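Local coordinates for phosphoribosylaminoimidazole-succinocarboxamide synthase (Pyrococcus horikoshii, PDB 3U55), which catalyses the ATP-dependent joining of L-aspartate to the carboxylate of 5-amino-1-(5-phosphoribosyl)imidazole-4-carboxylate, forming SAICAR in de novo purine biosynthesis, at residues Thr32-Asp35 / Gly36-Ala40; Lys205-Leu208 / Asp209-Phe213; Leu139-Leu143 / Asp144-Lys148. One frame throughout, in Å; residues are numbered along the deposited sequence. Where two conformers were deposited one is given.

Interaction 1 of 3, residues Thr32-Asp35 / Gly36-Ala40; sequences TAFD and GTKKA. With SO4 (sulfate ion), chain C.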
ATOM      1  N   THR A  32       0.554  11.862 -22.182  1.00 28.44           N
ATOM      2  CA  THR A  32      -0.720  11.573 -21.522  0.50 28.52           C
ATOM      3  C   THR A  32      -0.610  11.861 -20.036  1.00 29.39           C
ATOM      4  O   THR A  32       0.450  11.686 -19.441  1.00 28.62           O
ATOM      5  CB  THR A  32      -1.175  10.098 -21.697  0.50 29.17           C
ATOM      6  OG1 THR A  32      -0.118   9.211 -21.311  0.50 26.73           O
ATOM      7  CG2 THR A  32      -1.589   9.813 -23.137  0.50 29.60           C
ATOM      8  N   ALA A  33      -1.711  12.305 -19.438  1.00 29.37           N
ATOM      9  CA  ALA A  33      -1.747  12.565 -18.007  1.00 31.32           C
ATOM     10  C   ALA A  33      -3.124  12.257 -17.449  1.00 32.76           C
ATOM     11  O   ALA A  33      -4.085  12.092 -18.203  1.00 32.26           O
ATOM     12  CB  ALA A  33      -1.358  14.009 -17.708  1.00 30.10           C
ATOM     13  N   PHE A  34      -3.198  12.175 -16.122  1.00 35.51           N
ATOM     14  CA  PHE A  34      -4.448  11.961 -15.393  1.00 38.59           C
ATOM     15  C   PHE A  34      -5.275  10.812 -15.972  1.00 40.70           C
ATOM     16  O   PHE A  34      -6.441  10.988 -16.337  1.00 41.92           O
ATOM     17  CB  PHE A  34      -5.270  13.256 -15.326  1.00 38.42           C
ATOM     18  CG  PHE A  34      -4.488  14.454 -14.850  1.00 36.62           C
ATOM     19  CD1 PHE A  34      -3.864  14.452 -13.605  1.00 35.59           C
ATOM     20  CD2 PHE A  34      -4.395  15.594 -15.644  1.00 36.75           C
ATOM     21  CE1 PHE A  34      -3.147  15.559 -13.165  1.00 36.24           C
ATOM     22  CE2 PHE A  34      -3.684  16.710 -15.209  1.00 35.16           C
ATOM     23  CZ  PHE A  34      -3.060  16.692 -13.968  1.00 34.50           C
ATOM     24  N   ASP A  35      -4.640   9.645 -16.062  1.00 43.86           N
ATOM     25  CA  ASP A  35      -5.275   8.410 -16.526  1.00 45.73           C
ATOM     26  C   ASP A  35      -5.899   8.547 -17.923  1.00 46.10           C
ATOM     27  O   ASP A  35      -7.028   8.104 -18.158  1.00 47.41           O
ATOM     28  CB  ASP A  35      -6.316   7.929 -15.500  1.00 46.89           C
ATOM     29  CG  ASP A  35      -6.430   6.417 -15.445  1.00 49.29           C
ATOM     30  OD1 ASP A  35      -5.402   5.750 -15.196  1.00 51.06           O
ATOM     31  OD2 ASP A  35      -7.552   5.899 -15.638  1.00 53.02           O
ATOM     32  N   GLY A  36      -5.161   9.176 -18.837  1.00 45.07           N
ATOM     33  CA  GLY A  36      -5.578   9.283 -20.236  1.00 44.17           C
ATOM     34  C   GLY A  36      -6.465  10.460 -20.602  1.00 42.99           C
ATOM     35  O   GLY A  36      -6.704  10.712 -21.787  1.00 43.41           O
ATOM     36  N   THR A  37      -6.953  11.184 -19.597  1.00 41.43           N
ATOM     37  CA  THR A  37      -7.900  12.279 -19.826  1.00 39.69           C
ATOM     38  C   THR A  37      -7.255  13.524 -20.441  1.00 37.99           C
ATOM     39  O   THR A  37      -7.921  14.282 -21.151  1.00 39.47           O
ATOM     40  CB  THR A  37      -8.660  12.665 -18.540  1.00 40.29           C
ATOM     41  OG1 THR A  37      -7.726  13.061 -17.530  1.00 40.47           O
ATOM     42  CG2 THR A  37      -9.490  11.488 -18.032  1.00 41.10           C
ATOM     43  N   LYS A  38      -5.969  13.736 -20.160  1.00 34.93           N
ATOM     44  CA  LYS A  38      -5.224  14.852 -20.742  1.00 31.75           C
ATOM     45  C   LYS A  38      -4.222  14.344 -21.775  1.00 30.14           C
ATOM     46  O   LYS A  38      -3.386  13.495 -21.471  1.00 29.99           O
ATOM     47  CB  LYS A  38      -4.514  15.672 -19.658  1.00 31.34           C
ATOM     48  CG  LYS A  38      -3.995  17.012 -20.151  1.00 29.72           C
ATOM     49  CD  LYS A  38      -3.434  17.860 -19.023  1.00 29.11           C
ATOM     50  CE  LYS A  38      -2.966  19.209 -19.551  1.00 30.57           C
ATOM     51  NZ  LYS A  38      -2.650  20.157 -18.443  1.00 32.41           N
ATOM     52  N   LYS A  39      -4.318  14.865 -22.996  1.00 28.93           N
ATOM     53  CA  LYS A  39      -3.457  14.435 -24.098  1.00 28.82           C
ATOM     54  C   LYS A  39      -2.929  15.619 -24.894  1.00 28.36           C
ATOM     55  O   LYS A  39      -3.633  16.614 -25.090  1.00 29.53           O
ATOM     56  CB  LYS A  39      -4.211  13.497 -25.051  1.00 29.39           C
ATOM     57  CG  LYS A  39      -4.523  12.118 -24.499  1.00 33.12           C
ATOM     58  CD  LYS A  39      -5.194  11.256 -25.561  1.00 36.45           C
ATOM     59  CE  LYS A  39      -5.681   9.937 -24.978  1.00 41.94           C
ATOM     60  NZ  LYS A  39      -6.481   9.159 -25.961  1.00 41.84           N
ATOM     61  N   ALA A  40      -1.686  15.496 -25.348  1.00 26.70           N
ATOM     62  CA  ALA A  40      -1.057  16.473 -26.238  1.00 27.98           C
ATOM     63  C   ALA A  40       0.174  15.859 -26.902  1.00 27.31           C
ATOM     64  O   ALA A  40       0.691  14.835 -26.443  1.00 29.13           O
ATOM     65  CB  ALA A  40      -0.677  17.741 -25.476  1.00 27.50           C
TER
HETATM   66  S   SO4 C 501       0.174  10.365 -15.216  1.00 59.24           S
HETATM   67  O1  SO4 C 501       1.142  11.097 -16.024  1.00 62.24           O
HETATM   68  O2  SO4 C 501      -0.617   9.503 -16.088  1.00 61.21           O
HETATM   69  O3  SO4 C 501       0.894   9.554 -14.237  1.00 59.71           O
HETATM   70  O4  SO4 C 501      -0.707  11.314 -14.535  1.00 57.48           O
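Ala-33 and Lys-38 form the hydrogen-bonded pair that closes a beta hairpin, strand 30-33 running antiparallel to strand 38-41. Ala-33 N gives a bond of 2.9 Å to Lys-38 O, in the carbonyl plane. Lys-38 N returns one of 3.2 Å to Ala-33 O, but comes from above that carbonyl plane. A classic beta bulge sits here, with Thr-37 and Lys-38 together opposite Ala-33. The chain reverses through a type I' turn from Phe-34 to Thr-37. Gly-36 has phi 87° in the turn, where a CB would press on the carbonyl O of Asp-35.

Thr-37 turns its hydroxyl back over the turn. With chi1 at 59°, Thr-37 OG1 is folded in over its own backbone and donates to Phe-34 O at 2.7 Å. Thr-37 N adds a weak bond to the same oxygen, so one carbonyl takes two donors from one residue. The Phe-34 ring lies alongside the extended Lys-38 chain. Lys-38 CD meets the ring at its edge, 4.0 Å from Phe-34 CE2. On the other face of the hairpin, Thr-32, in the conformer given, and Lys-39 lie side by side.

Outside the hairpin, Lys-38 NZ forms a salt bridge with Asp-216 and a hydrogen bond to Phe-213 O. Ala-33 packs on Phe-213 and Arg-214 of helix 211-214. A sulfate ion, probably from the crystallisation liquor, is held by Lys-210, Arg-214 and the hairpin backbone. The hairpin's share is the bond from Phe-34 N to sulfate O4, 3.1 Å long with an N-H...O angle of 149°.

Interaction 2 of 3, residues Lys205-Leu208 / Asp209-Phe213; sequences KRSL and DKDVF. With SO4 (sulfate ion), chain C.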
ATOM      1  N   LYS A 205      13.492  25.580  -7.274  1.00 26.04           N
ATOM      2  CA  LYS A 205      12.488  24.540  -6.959  1.00 26.95           C
ATOM      3  C   LYS A 205      11.426  24.334  -8.043  1.00 25.73           C
ATOM      4  O   LYS A 205      10.423  23.664  -7.798  1.00 26.56           O
ATOM      5  CB  LYS A 205      11.790  24.789  -5.609  1.00 27.76           C
ATOM      6  CG  LYS A 205      12.444  24.152  -4.386  1.00 32.97           C
ATOM      7  CD  LYS A 205      13.541  25.023  -3.816  1.00 38.85           C
ATOM      8  CE  LYS A 205      14.903  24.392  -4.009  1.00 42.96           C
ATOM      9  NZ  LYS A 205      15.290  23.559  -2.835  1.00 42.12           N
ATOM     10  N   ARG A 206      11.636  24.892  -9.233  1.00 24.11           N
ATOM     11  CA  ARG A 206      10.634  24.748 -10.292  1.00 23.96           C
ATOM     12  C   ARG A 206      10.783  23.429 -11.060  1.00 22.27           C
ATOM     13  O   ARG A 206      11.898  22.899 -11.212  1.00 19.08           O
ATOM     14  CB  ARG A 206      10.617  25.965 -11.230  1.00 25.74           C
ATOM     15  CG  ARG A 206      11.585  25.915 -12.396  1.00 29.95           C
ATOM     16  CD  ARG A 206      11.457  27.185 -13.239  1.00 39.14           C
ATOM     17  NE  ARG A 206      11.453  26.892 -14.672  1.00 41.36           N
ATOM     18  CZ  ARG A 206      12.540  26.751 -15.426  1.00 43.27           C
ATOM     19  NH1 ARG A 206      13.754  26.875 -14.898  1.00 43.71           N
ATOM     20  NH2 ARG A 206      12.414  26.484 -16.718  1.00 45.14           N
ATOM     21  N   SER A 207       9.646  22.922 -11.535  1.00 19.98           N
ATOM     22  CA  SER A 207       9.564  21.620 -12.198  1.00 20.09           C
ATOM     23  C   SER A 207      10.224  21.649 -13.563  1.00 20.57           C
ATOM     24  O   SER A 207       9.974  22.552 -14.366  1.00 19.15           O
ATOM     25  CB  SER A 207       8.103  21.188 -12.347  1.00 18.99           C
ATOM     26  OG  SER A 207       7.505  20.929 -11.086  1.00 20.41           O
ATOM     27  N   LEU A 208      11.074  20.658 -13.811  1.00 17.76           N
ATOM     28  CA  LEU A 208      11.681  20.469 -15.118  1.00 18.07           C
ATOM     29  C   LEU A 208      11.369  19.041 -15.569  1.00 17.62           C
ATOM     30  O   LEU A 208      12.268  18.235 -15.803  1.00 17.44           O
ATOM     31  CB  LEU A 208      13.188  20.718 -15.041  1.00 17.49           C
ATOM     32  CG  LEU A 208      13.648  22.147 -14.715  1.00 17.72           C
ATOM     33  CD1 LEU A 208      15.143  22.189 -14.430  1.00 20.16           C
ATOM     34  CD2 LEU A 208      13.280  23.102 -15.851  1.00 21.72           C
ATOM     35  N   ASP A 209      10.072  18.755 -15.675  1.00 17.17           N
ATOM     36  CA  ASP A 209       9.561  17.403 -15.882  1.00 17.26           C
ATOM     37  C   ASP A 209       8.120  17.435 -16.381  1.00 17.93           C
ATOM     38  O   ASP A 209       7.589  18.498 -16.721  1.00 16.12           O
ATOM     39  CB  ASP A 209       9.645  16.601 -14.573  1.00 17.62           C
ATOM     40  CG  ASP A 209       8.938  17.294 -13.411  1.00 18.36           C
ATOM     41  OD1 ASP A 209       9.471  17.272 -12.282  1.00 16.84           O
ATOM     42  OD2 ASP A 209       7.853  17.870 -13.625  1.00 20.07           O
ATOM     43  N   LYS A 210       7.489  16.263 -16.401  1.00 17.07           N
ATOM     44  CA  LYS A 210       6.117  16.115 -16.876  1.00 17.98           C
ATOM     45  C   LYS A 210       5.066  16.949 -16.113  1.00 16.57           C
ATOM     46  O   LYS A 210       3.980  17.188 -16.637  1.00 17.86           O
ATOM     47  CB  LYS A 210       5.736  14.632 -16.874  1.00 18.06           C
ATOM     48  CG  LYS A 210       4.561  14.272 -17.769  1.00 21.03           C
ATOM     49  CD  LYS A 210       4.259  12.791 -17.630  1.00 27.01           C
ATOM     50  CE  LYS A 210       3.077  12.388 -18.460  1.00 29.93           C
ATOM     51  NZ  LYS A 210       2.739  10.941 -18.286  1.00 24.72           N
ATOM     52  N   ASP A 211       5.381  17.389 -14.894  1.00 18.40           N
ATOM     53  CA  ASP A 211       4.454  18.239 -14.118  1.00 18.32           C
ATOM     54  C   ASP A 211       4.177  19.584 -14.807  1.00 19.48           C
ATOM     55  O   ASP A 211       3.147  20.217 -14.561  1.00 20.37           O
ATOM     56  CB  ASP A 211       4.955  18.471 -12.687  1.00 18.78           C
ATOM     57  CG  ASP A 211       4.592  17.329 -11.735  1.00 18.67           C
ATOM     58  OD1 ASP A 211       3.715  16.499 -12.061  1.00 21.24           O
ATOM     59  OD2 ASP A 211       5.175  17.281 -10.635  1.00 18.81           O
ATOM     60  N   VAL A 212       5.102  20.007 -15.665  1.00 19.84           N
ATOM     61  CA  VAL A 212       4.933  21.206 -16.489  1.00 20.84           C
ATOM     62  C   VAL A 212       3.746  21.022 -17.443  1.00 22.19           C
ATOM     63  O   VAL A 212       2.989  21.962 -17.686  1.00 23.24           O
ATOM     64  CB  VAL A 212       6.243  21.537 -17.251  1.00 21.84           C
ATOM     65  CG1 VAL A 212       6.021  22.595 -18.338  1.00 22.53           C
ATOM     66  CG2 VAL A 212       7.304  22.011 -16.269  1.00 22.07           C
ATOM     67  N   PHE A 213       3.585  19.802 -17.956  1.00 20.86           N
ATOM     68  CA  PHE A 213       2.427  19.430 -18.770  1.00 21.91           C
ATOM     69  C   PHE A 213       1.192  19.136 -17.919  1.00 21.92           C
ATOM     70  O   PHE A 213       0.103  19.613 -18.237  1.00 23.31           O
ATOM     71  CB  PHE A 213       2.764  18.236 -19.670  1.00 20.94           C
ATOM     72  CG  PHE A 213       1.562  17.565 -20.288  1.00 24.10           C
ATOM     73  CD1 PHE A 213       0.734  18.251 -21.180  1.00 25.87           C
ATOM     74  CD2 PHE A 213       1.266  16.241 -19.987  1.00 24.18           C
ATOM     75  CE1 PHE A 213      -0.372  17.625 -21.750  1.00 27.25           C
ATOM     76  CE2 PHE A 213       0.164  15.602 -20.559  1.00 28.19           C
ATOM     77  CZ  PHE A 213      -0.656  16.297 -21.442  1.00 27.72           C
TER
HETATM   78  S   SO4 C 501       0.174  10.365 -15.216  1.00 59.24           S
HETATM   79  O1  SO4 C 501       1.142  11.097 -16.024  1.00 62.24           O
HETATM   80  O2  SO4 C 501      -0.617   9.503 -16.088  1.00 61.21           O
HETATM   81  O3  SO4 C 501       0.894   9.554 -14.237  1.00 59.71           O
HETATM   82  O4  SO4 C 501      -0.707  11.314 -14.535  1.00 57.48           O
HETATM   83  O   HOH W   1       7.761  18.286 -10.478  1.00 17.64           O
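Ser-207 and Asp-209 sit close together where the chain leaves a loop for helix 211-214. Ser-207 CB lies 3.6 Å from Asp-209 OD2, and a water joins their polar ends. The water accepts from Ser-207 OG at 2.7 Å. It donates to Asp-209 OD1, also at 2.7 Å, and to Asp-211 OD2. Lys-217 is a further partner of the serine hydroxyl, and Phe-199 N of Asp-209 OD1. Asp-211 has charged mates in Arg-198 and Arg-214.

The two oxygens of Asp-209 do different work. A chi1 of 55° tucks the carboxylate in and brings OD2 over the coming turn. Asp-209 OD2 there accepts from Asp-211 N at 2.8 Å, on its anti side and 29° out of the carboxylate plane.

Leu-208 leaves the backbone away from the 209-213 segment, and its side chain packs on Glu-226 and Ile-227 of helix 220-232. Its CD2 sits over one face of the Arg-206 guanidinium, toward the rim. Val-212 CG2 comes to 3.3 Å from Ser-207 O. Lys-210 NZ gives sulfate O1 a hydrogen bond of 2.8 Å. An aspartate side chain that accepts from a backbone N-H two residues on, in the turn leading into a helix, is typical of N-terminal capping.

Interaction 3 of 3, residues Leu139-Leu143 / Asp144-Lys148; sequences LGISL and DEIKK
Ser-142 and Glu-145 form a capping box at the start of helix 143-165. Ser-142 is the N-cap. Ser-142 OG lies between its backbone N and carbonyl carbon (chi1 73°), facing the first turn, and accepts from Glu-145 N at 3.1 Å. The glutamate answers with OE1, which takes two donors. Ser-142 N approaches Glu-145 OE1 from above the carboxylate plane at 3.0 Å. Ser-142 OG donates to the anti lone pair of Glu-145 OE1 at 2.9 Å. Backbone bonds then start the helix, from Ile-146 N to Ser-142 O and from Lys-147 N to Leu-143 O.

A water bridges Gly-140 O and Glu-145 OE2. Gly-140 ends helix 133-138 in a Schellman motif, so the water ties one helix end to the next helix start. OE2 also meets Lys-180 in a salt bridge and Tyr-86 in a hydrogen bond. Replacing Glu-145 with an alanine would probably leave Ser-142 N and the ammonium of Lys-180 without this carboxylate mate.

The apolar contact lies beside the box. Ile-141 CG2 touches Ile-146 CD1 at 3.7 Å, the two side chains crossing at about a right angle. Ile-141 also touches Tyr-86 and Leu-88, while Leu-119 and Ala-136 touch Ile-146. Farther out, the Lys-147 chain crosses over Leu-143, with Lys-147 CE 4.0 Å from Leu-143 CG.

Charge pairing follows the helix by one turn. Lys-148 NZ bridges to Asp-144 OD2 at 3.1 Å, on the syn side. Negative groups at Asp-144 and Glu-145 lie near the helix N terminus, where the helix dipole would probably favour their charged form.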
ATOM      1  N   LEU A 139       0.689 -12.356  -6.309  1.00 13.57           N
ATOM      2  CA  LEU A 139       0.915 -12.159  -7.741  1.00 14.72           C
ATOM      3  C   LEU A 139       2.071 -12.999  -8.315  1.00 14.33           C
ATOM      4  O   LEU A 139       2.360 -12.926  -9.510  1.00 15.26           O
ATOM      5  CB  LEU A 139       1.151 -10.674  -8.031  1.00 13.98           C
ATOM      6  CG  LEU A 139      -0.031  -9.721  -7.856  1.00 17.25           C
ATOM      7  CD1 LEU A 139       0.475  -8.281  -7.873  1.00 18.53           C
ATOM      8  CD2 LEU A 139      -1.105  -9.937  -8.930  1.00 16.72           C
ATOM      9  N   GLY A 140       2.744 -13.770  -7.467  1.00 13.48           N
ATOM     10  CA  GLY A 140       3.809 -14.673  -7.920  1.00 14.41           C
ATOM     11  C   GLY A 140       5.214 -14.117  -7.782  1.00 15.36           C
ATOM     12  O   GLY A 140       6.172 -14.669  -8.343  1.00 14.95           O
ATOM     13  N   ILE A 141       5.340 -13.028  -7.031  1.00 14.59           N
ATOM     14  CA  ILE A 141       6.631 -12.398  -6.780  1.00 15.24           C
ATOM     15  C   ILE A 141       7.099 -12.668  -5.345  1.00 14.96           C
ATOM     16  O   ILE A 141       6.494 -12.184  -4.381  1.00 15.10           O
ATOM     17  CB  ILE A 141       6.586 -10.866  -7.034  1.00 14.83           C
ATOM     18  CG1 ILE A 141       5.976 -10.558  -8.412  1.00 16.22           C
ATOM     19  CG2 ILE A 141       7.983 -10.277  -6.913  1.00 15.82           C
ATOM     20  CD1 ILE A 141       5.625  -9.085  -8.634  1.00 14.05           C
ATOM     21  N   SER A 142       8.190 -13.419  -5.215  1.00 14.26           N
ATOM     22  CA  SER A 142       8.684 -13.850  -3.910  1.00 13.79           C
ATOM     23  C   SER A 142       9.218 -12.671  -3.109  1.00 13.62           C
ATOM     24  O   SER A 142       9.583 -11.633  -3.673  1.00 13.38           O
ATOM     25  CB  SER A 142       9.776 -14.918  -4.067  1.00 15.42           C
ATOM     26  OG  SER A 142      10.991 -14.341  -4.529  1.00 13.88           O
ATOM     27  N   LEU A 143       9.275 -12.833  -1.791  1.00 13.41           N
ATOM     28  CA  LEU A 143       9.824 -11.780  -0.945  1.00 13.68           C
ATOM     29  C   LEU A 143      11.293 -11.478  -1.276  1.00 14.62           C
ATOM     30  O   LEU A 143      11.712 -10.322  -1.217  1.00 11.77           O
ATOM     31  CB  LEU A 143       9.651 -12.130   0.531  1.00 14.73           C
ATOM     32  CG  LEU A 143      10.036 -11.082   1.577  1.00 17.42           C
ATOM     33  CD1 LEU A 143       9.246  -9.779   1.381  1.00 15.28           C
ATOM     34  CD2 LEU A 143       9.828 -11.650   2.975  1.00 19.70           C
ATOM     35  N   ASP A 144      12.069 -12.510  -1.622  1.00 12.40           N
ATOM     36  CA  ASP A 144      13.460 -12.308  -2.052  1.00 13.75           C
ATOM     37  C   ASP A 144      13.536 -11.445  -3.314  1.00 13.19           C
ATOM     38  O   ASP A 144      14.397 -10.562  -3.422  1.00 12.33           O
ATOM     39  CB  ASP A 144      14.187 -13.652  -2.275  1.00 14.94           C
ATOM     40  CG  ASP A 144      15.661 -13.470  -2.643  1.00 25.21           C
ATOM     41  OD1 ASP A 144      16.438 -12.966  -1.801  1.00 32.59           O
ATOM     42  OD2 ASP A 144      16.047 -13.829  -3.775  1.00 35.14           O
ATOM     43  N   GLU A 145      12.636 -11.688  -4.264  1.00 12.21           N
ATOM     44  CA  GLU A 145      12.581 -10.864  -5.478  1.00 12.59           C
ATOM     45  C   GLU A 145      12.220  -9.419  -5.151  1.00 12.50           C
ATOM     46  O   GLU A 145      12.842  -8.484  -5.663  1.00 10.73           O
ATOM     47  CB  GLU A 145      11.575 -11.426  -6.473  1.00 11.62           C
ATOM     48  CG  GLU A 145      12.088 -12.624  -7.256  1.00 15.82           C
ATOM     49  CD  GLU A 145      10.968 -13.320  -7.994  1.00 17.41           C
ATOM     50  OE1 GLU A 145      10.168 -14.018  -7.338  1.00 17.72           O
ATOM     51  OE2 GLU A 145      10.883 -13.172  -9.225  1.00 18.08           O
ATOM     52  N   ILE A 146      11.219  -9.241  -4.295  1.00 11.85           N
ATOM     53  CA  ILE A 146      10.832  -7.895  -3.865  1.00 13.24           C
ATOM     54  C   ILE A 146      11.992  -7.168  -3.185  1.00 13.50           C
ATOM     55  O   ILE A 146      12.260  -6.010  -3.492  1.00 11.49           O
ATOM     56  CB  ILE A 146       9.585  -7.913  -2.966  1.00 14.40           C
ATOM     57  CG1 ILE A 146       8.353  -8.259  -3.804  1.00 14.33           C
ATOM     58  CG2 ILE A 146       9.392  -6.540  -2.280  1.00 17.00           C
ATOM     59  CD1 ILE A 146       7.995  -7.216  -4.885  1.00 17.96           C
ATOM     60  N   LYS A 147      12.685  -7.854  -2.275  1.00 13.29           N
ATOM     61  CA  LYS A 147      13.835  -7.263  -1.589  1.00 14.08           C
ATOM     62  C   LYS A 147      14.938  -6.850  -2.563  1.00 15.03           C
ATOM     63  O   LYS A 147      15.487  -5.745  -2.448  1.00 13.71           O
ATOM     64  CB  LYS A 147      14.391  -8.202  -0.517  1.00 16.00           C
ATOM     65  CG  LYS A 147      13.588  -8.195   0.780  1.00 23.76           C
ATOM     66  CD  LYS A 147      14.037  -9.318   1.707  1.00 30.00           C
ATOM     67  CE  LYS A 147      13.276  -9.288   3.027  1.00 34.70           C
ATOM     68  NZ  LYS A 147      13.523 -10.527   3.821  1.00 35.38           N
ATOM     69  N   LYS A 148      15.245  -7.725  -3.523  1.00 13.74           N
ATOM     70  CA  LYS A 148      16.232  -7.415  -4.567  1.00 13.57           C
ATOM     71  C   LYS A 148      15.826  -6.197  -5.393  1.00 12.33           C
ATOM     72  O   LYS A 148      16.656  -5.326  -5.684  1.00 11.05           O
ATOM     73  CB  LYS A 148      16.467  -8.618  -5.489  1.00 14.66           C
ATOM     74  CG  LYS A 148      17.362  -9.706  -4.898  1.00 21.15           C
ATOM     75  CD  LYS A 148      17.505 -10.883  -5.864  1.00 26.41           C
ATOM     76  CE  LYS A 148      18.700 -11.770  -5.497  1.00 28.22           C
ATOM     77  NZ  LYS A 148      18.643 -12.248  -4.083  1.00 27.94           N
TER
HETATM   78  O   HOH W   2       8.222 -13.856 -10.025  1.00 22.03           O

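From the N terminus, interaction 1 comes first and closes the hairpin of strands 30-33 and 38-41. Interaction 3 follows and joins helix 133-138 to helix 143-165. Interaction 2 comes last and leads the loop after strand 197-201 into helix 211-214. The three lie in series along the chain, and none nests in or crosses another. In space, interactions 1 and 2 touch. The Phe-213 ring packs against both Ala-33 and Ala-40, Lys-210 NZ reaches Thr-32 O, and both interactions touch the same sulfate. The early hairpin is thus tied to a late helix. Interaction 3 stands apart, its nearest atoms about 17 Å from interaction 1 and about 22 Å from interaction 2.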